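Local coordinates for putative ABC transporter (Thermobispora bispora, PDB 4PE6), which probably binds a carbohydrate or related small molecule for an ABC transporter, and is seen here with (2R,3S)-2,3,4-trihydroxybutanoic acid in its pocket, at residues G51-Y56 against A270-L275; A72-L77 against T93-V98; A182-M187 against Q194-G199. All blocks are in the same frame, centred on the assembly; numbering follows the deposited sequence.

Contact 1. Residues G51-Y56 against A270-L275; sequences GLIGKY and AALDLL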
loop_
_atom_site.group_PDB
_atom_site.type_symbol
_atom_site.label_atom_id
_atom_site.label_comp_id
_atom_site.label_asym_id
_atom_site.label_seq_id
_atom_site.Cartn_x
_atom_site.Cartn_y
_atom_site.Cartn_z
ATOM N N GLY A 51 27.895 5.920 -1.685
ATOM C CA GLY A 51 28.283 7.286 -1.350
ATOM C C GLY A 51 27.248 8.356 -1.672
ATOM O O GLY A 51 27.567 9.548 -1.676
ATOM N N LEU A 52 26.006 7.951 -1.928
ATOM C CA LEU A 52 24.948 8.913 -2.236
ATOM C C LEU A 52 24.314 9.460 -0.966
ATOM O O LEU A 52 23.776 10.563 -0.966
ATOM C CB LEU A 52 23.877 8.265 -3.109
ATOM C CG LEU A 52 24.327 7.719 -4.462
ATOM C CD1 LEU A 52 23.129 7.108 -5.167
ATOM C CD2 LEU A 52 24.975 8.798 -5.324
ATOM N N ILE A 53 24.351 8.682 0.113
ATOM C CA ILE A 53 23.861 9.142 1.412
ATOM C C ILE A 53 24.860 8.731 2.479
ATOM O O ILE A 53 25.663 7.824 2.252
ATOM C CB ILE A 53 22.479 8.558 1.749
ATOM C CG1 ILE A 53 22.551 7.052 2.052
ATOM C CG2 ILE A 53 21.503 8.790 0.608
ATOM C CD1 ILE A 53 21.249 6.516 2.606
ATOM N N GLY A 54 24.791 9.385 3.636
ATOM C CA GLY A 54 25.676 9.070 4.762
ATOM C C GLY A 54 25.003 8.285 5.866
ATOM O O GLY A 54 25.660 7.601 6.639
ATOM N N LYS A 55 23.682 8.385 5.942
ATOM C CA LYS A 55 22.939 7.840 7.050
ATOM C C LYS A 55 21.460 7.723 6.687
ATOM O O LYS A 55 20.917 8.534 5.915
ATOM C CB LYS A 55 23.104 8.741 8.274
ATOM C CG LYS A 55 22.493 8.206 9.560
ATOM C CD LYS A 55 22.681 9.185 10.708
ATOM C CE LYS A 55 21.877 8.738 11.916
ATOM N NZ LYS A 55 22.254 9.488 13.145
ATOM N N TYR A 56 20.830 6.688 7.228
ATOM C CA TYR A 56 19.387 6.510 7.107
ATOM C C TYR A 56 18.827 5.965 8.415
ATOM O O TYR A 56 19.526 5.265 9.154
ATOM C CB TYR A 56 19.044 5.591 5.927
ATOM C CG TYR A 56 19.360 4.122 6.116
ATOM C CD1 TYR A 56 18.432 3.251 6.676
ATOM C CD2 TYR A 56 20.586 3.594 5.703
ATOM C CE1 TYR A 56 18.730 1.900 6.845
ATOM C CE2 TYR A 56 20.881 2.252 5.856
ATOM C CZ TYR A 56 19.952 1.411 6.425
ATOM O OH TYR A 56 20.263 0.074 6.587
ATOM N N ALA A 270 13.317 10.532 -5.056
ATOM C CA ALA A 270 12.772 11.891 -5.042
ATOM C C ALA A 270 13.521 12.806 -4.065
ATOM O O ALA A 270 13.912 13.920 -4.405
ATOM C CB ALA A 270 11.288 11.859 -4.710
ATOM N N ALA A 271 13.726 12.334 -2.841
ATOM C CA ALA A 271 14.430 13.127 -1.840
ATOM C C ALA A 271 15.836 13.509 -2.298
ATOM O O ALA A 271 16.249 14.658 -2.122
ATOM C CB ALA A 271 14.470 12.401 -0.500
ATOM N N LEU A 272 16.570 12.554 -2.869
ATOM C CA LEU A 272 17.921 12.817 -3.294
ATOM C C LEU A 272 17.941 13.835 -4.443
ATOM O O LEU A 272 18.814 14.684 -4.482
ATOM C CB LEU A 272 18.630 11.545 -3.737
ATOM C CG LEU A 272 18.864 10.506 -2.646
ATOM C CD1 LEU A 272 19.684 9.361 -3.228
ATOM C CD2 LEU A 272 19.553 11.080 -1.432
ATOM N N ASP A 273 16.959 13.777 -5.326
ATOM C CA ASP A 273 16.885 14.758 -6.422
ATOM C C ASP A 273 16.551 16.145 -5.873
ATOM O O ASP A 273 17.125 17.166 -6.302
ATOM C CB ASP A 273 15.902 14.306 -7.507
ATOM C CG ASP A 273 16.562 13.349 -8.533
ATOM O OD1 ASP A 273 17.782 13.103 -8.420
ATOM O OD2 ASP A 273 15.886 12.856 -9.455
ATOM N N LEU A 274 15.663 16.166 -4.888
ATOM C CA LEU A 274 15.292 17.402 -4.219
ATOM C C LEU A 274 16.518 18.028 -3.561
ATOM O O LEU A 274 16.732 19.248 -3.643
ATOM C CB LEU A 274 14.193 17.131 -3.193
ATOM C CG LEU A 274 12.782 16.908 -3.765
ATOM C CD1 LEU A 274 11.806 16.679 -2.638
ATOM C CD2 LEU A 274 12.300 18.070 -4.606
ATOM N N LEU A 275 17.329 17.187 -2.922
ATOM C CA LEU A 275 18.494 17.660 -2.181
ATOM C C LEU A 275 19.586 18.243 -3.074
ATOM O O LEU A 275 20.395 19.057 -2.608
ATOM C CB LEU A 275 19.070 16.527 -1.322
ATOM C CG LEU A 275 18.256 16.229 -0.064
ATOM C CD1 LEU A 275 18.775 14.954 0.618
ATOM C CD2 LEU A 275 18.273 17.419 0.894
#
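In one lobe of the periplasmic-binding-protein fold, the turn between helix 31-49 and the edge strand 55-60 lays L52 and I53 against L272 of helix 263-275. The side-chain contact is apolar and depends on both methyls of the L272 fork. CD2 approaches I53 and makes the tightest meeting of the two segments, 3.6 Å from I53 CG2, the two side chains crossing at about a right angle. CD1 goes to L52 instead, with 4.3 Å between L272 CD1 and L52 CB, so it is the root of the L52 side chain that lies nearest. The backbone of the turn makes a loose approach as well, L52 O standing 4.3 Å from L272 CD2. The branching of I53 explains which methyl is used: its longer arm, CG1, sits between the backbone N and the carbonyl carbon (chi1 70°), which leaves CG2 beside the backbone N and turned to the helix.

The turn itself begins at G51, whose positive phi of 74° closes helix 31-49 with a Schellman motif. The chain then leaves the helix through L52 and I53 before entering the strand at K55, an alpha-to-beta connection of the Rossmann-like lobe. I53 also rests on Q48 in the last turn of helix 31-49, and L272 is covered further by R315 of helix 315-327. One residue on from L272, D273 OD1 forms salt bridges with R315 NH2 and R319 NH2, tying helix 263-275 to that C-terminal helix.

Contact 2. Residues A72-L77 against T93-V98; sequences AQIKSL and TALQPV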
loop_
_atom_site.group_PDB
_atom_site.type_symbol
_atom_site.label_atom_id
_atom_site.label_comp_id
_atom_site.label_asym_id
_atom_site.label_seq_id
_atom_site.Cartn_x
_atom_site.Cartn_y
_atom_site.Cartn_z
ATOM N N ALA A 72 5.075 12.707 17.652
ATOM C CA ALA A 72 6.177 12.716 18.623
ATOM C C ALA A 72 7.451 12.136 18.021
ATOM O O ALA A 72 8.526 12.693 18.186
ATOM C CB ALA A 72 5.807 11.939 19.887
ATOM N N GLN A 73 7.331 11.017 17.320
ATOM C CA GLN A 73 8.503 10.408 16.707
ATOM C C GLN A 73 9.177 11.315 15.672
ATOM O O GLN A 73 10.406 11.356 15.575
ATOM C CB GLN A 73 8.134 9.071 16.092
ATOM C CG GLN A 73 7.822 8.000 17.116
ATOM C CD GLN A 73 7.302 6.724 16.469
ATOM O OE1 GLN A 73 6.703 6.752 15.383
ATOM N NE2 GLN A 73 7.535 5.597 17.129
ATOM N N ILE A 74 8.380 12.032 14.894
ATOM C CA ILE A 74 8.949 12.934 13.914
ATOM C C ILE A 74 9.745 14.054 14.607
ATOM O O ILE A 74 10.850 14.376 14.186
ATOM C CB ILE A 74 7.865 13.461 12.952
ATOM C CG1 ILE A 74 7.347 12.299 12.094
ATOM C CG2 ILE A 74 8.408 14.601 12.103
ATOM C CD1 ILE A 74 6.213 12.643 11.143
ATOM N N LYS A 75 9.227 14.597 15.708
ATOM C CA LYS A 75 9.983 15.591 16.463
ATOM C C LYS A 75 11.311 15.027 16.980
ATOM O O LYS A 75 12.329 15.710 16.920
ATOM C CB LYS A 75 9.145 16.171 17.593
ATOM C CG LYS A 75 7.928 16.914 17.076
ATOM C CD LYS A 75 6.939 17.220 18.178
ATOM C CE LYS A 75 5.774 18.033 17.627
ATOM N NZ LYS A 75 4.761 18.246 18.675
ATOM N N SER A 76 11.332 13.782 17.455
ATOM C CA SER A 76 12.606 13.177 17.878
ATOM C C SER A 76 13.559 13.001 16.684
ATOM O O SER A 76 14.783 13.174 16.818
ATOM C CB SER A 76 12.397 11.857 18.635
ATOM O OG SER A 76 11.874 12.111 19.937
ATOM N N LEU A 77 13.007 12.686 15.518
ATOM C CA LEU A 77 13.820 12.599 14.297
ATOM C C LEU A 77 14.401 13.960 13.924
ATOM O O LEU A 77 15.569 14.054 13.530
ATOM C CB LEU A 77 13.018 12.036 13.113
ATOM C CG LEU A 77 12.895 10.503 13.079
ATOM C CD1 LEU A 77 11.835 10.079 12.082
ATOM C CD2 LEU A 77 14.233 9.871 12.753
ATOM N N THR A 93 -4.610 14.564 8.479
ATOM C CA THR A 93 -4.568 15.939 9.027
ATOM C C THR A 93 -3.597 16.153 10.203
ATOM O O THR A 93 -3.018 17.223 10.356
ATOM C CB THR A 93 -5.988 16.364 9.476
ATOM O OG1 THR A 93 -6.503 15.411 10.410
ATOM C CG2 THR A 93 -6.936 16.394 8.297
ATOM N N ALA A 94 -3.409 15.154 11.044
ATOM C CA ALA A 94 -2.697 15.353 12.312
ATOM C C ALA A 94 -1.198 15.699 12.181
ATOM O O ALA A 94 -0.608 16.242 13.123
ATOM C CB ALA A 94 -2.879 14.127 13.209
ATOM N N LEU A 95 -0.581 15.398 11.035
ATOM C CA LEU A 95 0.855 15.631 10.845
ATOM C C LEU A 95 1.201 16.985 10.211
ATOM O O LEU A 95 2.379 17.341 10.090
ATOM C CB LEU A 95 1.474 14.521 9.988
ATOM C CG LEU A 95 1.880 13.254 10.734
ATOM C CD1 LEU A 95 0.654 12.450 11.147
ATOM C CD2 LEU A 95 2.788 12.431 9.822
ATOM N N GLN A 96 0.187 17.738 9.810
ATOM C CA GLN A 96 0.421 18.969 9.064
ATOM C C GLN A 96 1.356 19.937 9.815
ATOM O O GLN A 96 2.297 20.448 9.224
ATOM C CB GLN A 96 -0.897 19.651 8.672
ATOM C CG GLN A 96 -1.332 19.459 7.225
ATOM C CD GLN A 96 -1.783 18.040 6.895
ATOM O OE1 GLN A 96 -1.121 17.074 7.233
ATOM N NE2 GLN A 96 -2.889 17.920 6.200
ATOM N N PRO A 97 1.104 20.180 11.115
ATOM C CA PRO A 97 1.989 21.123 11.818
ATOM C C PRO A 97 3.445 20.645 11.883
ATOM O O PRO A 97 4.352 21.422 11.639
ATOM C CB PRO A 97 1.355 21.223 13.210
ATOM C CG PRO A 97 -0.108 20.971 12.955
ATOM C CD PRO A 97 -0.122 19.909 11.886
ATOM N N VAL A 98 3.678 19.371 12.170
ATOM C CA VAL A 98 5.056 18.916 12.293
ATOM C C VAL A 98 5.723 18.851 10.931
ATOM O O VAL A 98 6.933 19.036 10.834
ATOM C CB VAL A 98 5.203 17.590 13.070
ATOM C CG1 VAL A 98 4.788 16.392 12.234
ATOM C CG2 VAL A 98 6.636 17.430 13.563
#
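I74 and V98 form the centre of this contact, and K75 closes it along one edge. V98, with 72 Å² buried, sets both of its methyls against helix 67-78. Its CG2 comes within 3.6 Å of I74 CG2, while its CG1 lies 4.0 Å from the same I74 methyl. The isoleucine thus offers its short branch to the valine fork, the two side chains meeting at a slant. Its longer arm runs past this pair: with CG1 beside the backbone N (chi1 -67°) and the rest of the arm extended (chi2 177°), CD1 reaches L95, and I74 CD1 is 3.7 Å from L95 CD2 in a nearly perpendicular crossing. CD1 therefore touches both V98 and L95.

K75 contributes with its methylenes. Stretched out beyond CG, its chain passes over V98, with K75 CG 3.8 Å from V98 CG2 and K75 CE 4.2 Å from the same methyl. The aliphatic part of the lysine thereby covers the outer side of the I74-V98 pair.

L95 belongs to a type I turn from T93 to Q96 that leads into helix 96-104, and it also touches Q70 and V71 one turn earlier on helix 67-78. Beneath the two neighbouring helices lies strand 84-88, which links them in sequence: I74 packs on L85 and I87, and L95 on I87.

Contact 3. Residues A182-M187 against Q194-G199; sequences ATVTGM and QKAVLG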
loop_
_atom_site.group_PDB
_atom_site.type_symbol
_atom_site.label_atom_id
_atom_site.label_comp_id
_atom_site.label_asym_id
_atom_site.label_seq_id
_atom_site.Cartn_x
_atom_site.Cartn_y
_atom_site.Cartn_z
ATOM N N ALA A 182 -21.829 -7.840 6.020
ATOM C CA ALA A 182 -21.001 -7.360 7.120
ATOM C C ALA A 182 -19.884 -6.445 6.623
ATOM O O ALA A 182 -19.361 -6.619 5.511
ATOM C CB ALA A 182 -20.411 -8.533 7.899
ATOM N N THR A 183 -19.563 -5.442 7.431
ATOM C CA THR A 183 -18.365 -4.648 7.251
ATOM C C THR A 183 -17.466 -4.770 8.485
ATOM O O THR A 183 -17.904 -4.577 9.630
ATOM C CB THR A 183 -18.709 -3.177 6.994
ATOM O OG1 THR A 183 -19.701 -3.115 5.953
ATOM C CG2 THR A 183 -17.470 -2.379 6.574
ATOM N N VAL A 184 -16.201 -5.061 8.236
ATOM C CA VAL A 184 -15.214 -5.170 9.284
ATOM C C VAL A 184 -13.917 -4.460 8.915
ATOM O O VAL A 184 -13.750 -4.023 7.780
ATOM C CB VAL A 184 -14.952 -6.638 9.638
ATOM C CG1 VAL A 184 -16.250 -7.278 10.084
ATOM C CG2 VAL A 184 -14.330 -7.405 8.469
ATOM N N THR A 185 -13.015 -4.343 9.885
ATOM C CA THR A 185 -11.684 -3.769 9.668
ATOM C C THR A 185 -10.611 -4.861 9.682
ATOM O O THR A 185 -10.497 -5.632 10.645
ATOM C CB THR A 185 -11.324 -2.755 10.744
ATOM O OG1 THR A 185 -12.224 -1.644 10.694
ATOM C CG2 THR A 185 -9.877 -2.263 10.570
ATOM N N GLY A 186 -9.802 -4.885 8.635
ATOM C CA GLY A 186 -8.716 -5.849 8.497
ATOM C C GLY A 186 -7.312 -5.271 8.592
ATOM O O GLY A 186 -6.368 -6.029 8.773
HETATM N N MSE A 187 -7.157 -3.947 8.446
HETATM C CA MSE A 187 -5.822 -3.293 8.439
HETATM C C MSE A 187 -4.884 -3.808 7.331
HETATM O O MSE A 187 -3.674 -3.705 7.448
HETATM C CB MSE A 187 -5.128 -3.375 9.821
HETATM C CG MSE A 187 -5.991 -2.942 11.005
HETATM SE SE MSE A 187 -6.513 -1.035 10.932
HETATM C CE MSE A 187 -4.783 -0.191 11.278
ATOM N N GLN A 194 -8.643 -12.260 9.080
ATOM C CA GLN A 194 -9.088 -13.615 9.415
ATOM C C GLN A 194 -9.943 -13.620 10.662
ATOM O O GLN A 194 -11.032 -14.205 10.675
ATOM C CB GLN A 194 -7.907 -14.563 9.611
ATOM C CG GLN A 194 -8.309 -16.011 9.911
ATOM C CD GLN A 194 -7.104 -16.919 10.060
ATOM O OE1 GLN A 194 -5.971 -16.525 9.776
ATOM N NE2 GLN A 194 -7.342 -18.148 10.509
ATOM N N LYS A 195 -9.431 -12.989 11.706
ATOM C CA LYS A 195 -10.114 -12.942 12.997
ATOM C C LYS A 195 -11.460 -12.214 12.894
ATOM O O LYS A 195 -12.468 -12.701 13.409
ATOM C CB LYS A 195 -9.238 -12.254 14.041
ATOM C CG LYS A 195 -9.717 -12.458 15.460
ATOM C CD LYS A 195 -9.087 -11.450 16.422
ATOM C CE LYS A 195 -9.334 -11.868 17.866
ATOM N NZ LYS A 195 -8.209 -12.658 18.441
ATOM N N ALA A 196 -11.475 -11.059 12.225
ATOM C CA ALA A 196 -12.702 -10.272 12.111
ATOM C C ALA A 196 -13.777 -10.987 11.274
ATOM O O ALA A 196 -14.952 -10.999 11.650
ATOM C CB ALA A 196 -12.408 -8.899 11.526
ATOM N N VAL A 197 -13.385 -11.576 10.149
ATOM C CA VAL A 197 -14.343 -12.318 9.323
ATOM C C VAL A 197 -14.869 -13.551 10.072
ATOM O O VAL A 197 -16.059 -13.831 10.053
ATOM C CB VAL A 197 -13.731 -12.728 7.961
ATOM C CG1 VAL A 197 -14.602 -13.736 7.218
ATOM C CG2 VAL A 197 -13.499 -11.490 7.096
ATOM N N LEU A 198 -13.966 -14.294 10.708
ATOM C CA LEU A 198 -14.353 -15.486 11.469
ATOM C C LEU A 198 -15.432 -15.126 12.482
ATOM O O LEU A 198 -16.384 -15.892 12.702
ATOM C CB LEU A 198 -13.143 -16.072 12.208
ATOM C CG LEU A 198 -13.414 -17.292 13.078
ATOM C CD1 LEU A 198 -13.857 -18.448 12.197
ATOM C CD2 LEU A 198 -12.186 -17.651 13.919
ATOM N N GLY A 199 -15.262 -13.955 13.084
ATOM C CA GLY A 199 -16.193 -13.410 14.057
ATOM C C GLY A 199 -17.615 -13.280 13.559
ATOM O O GLY A 199 -18.547 -13.540 14.323
#
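V184, on the edge strand 178-185, and A196, on helix 190-200, point their side chains at one another and carry most of this contact. The alanine methyl is the whole of its side chain, which lets the backbones come close: the CA atoms of V184 and A196 are 6.4 Å apart. A196 CB faces the branch point of the valine, 3.9 Å from V184 CB, and lies equally far, 3.9 Å, from V184 CG2. The torsion of V184 decides which methyl comes closer to the helix. CG1 stands beside the backbone N (chi1 -59°), and CG2 lies between the backbone N and the carbonyl carbon, from where it bears on the helix.

The same CG2 looks on to the next helical residue, V197, more loosely, at 4.4 Å from V197 CG2. In V197 it is CG1 that lies opposite the backbone N (chi1 168°), leaving CG2 as the methyl presented to the strand. V197 is shared with other parts of the lobe, touching V152 of the adjacent strand 147-153 and A222 and F223 of helix 216-226.

At T185 the side chain starts out away from the helix, and the residue meets it through its backbone, T185 O lying 3.9 Å from A196 CB. Just beyond, M187 is a selenomethionine in this crystal, and M187 O accepts a hydrogen bond from N30 ND2; N30 lines the ligand pocket, as does C188, the residue that follows M187.

The strand and helix segments run nearly antiparallel, at 154°, with their axes 8.1 Å apart: a beta-alpha unit of the Rossmann-like lobe, whose connecting loop at the C-terminal end of the strand supplies part of the binding cleft.

How the contacts relate
Contacts 1 and 2 lie in the same lobe, their centres about 21 Å apart and their nearest atoms about 7 Å, on opposite faces of its sheet; strand 55-60 leads along the chain to helix 67-78. Contact 3 belongs to the other lobe, across the centre of the chain, about 40 Å from contact 1 and about 31 Å from contact 2 between centres. Contacts 1 and 3 involve the two outermost strands of the sheet. The bound trihydroxybutanoic acid sits in the cleft between the lobes, about 11 Å from the side chain of T185 in contact 3 and about 13 Å from that of L95 in contact 2, so neither side chain touches it.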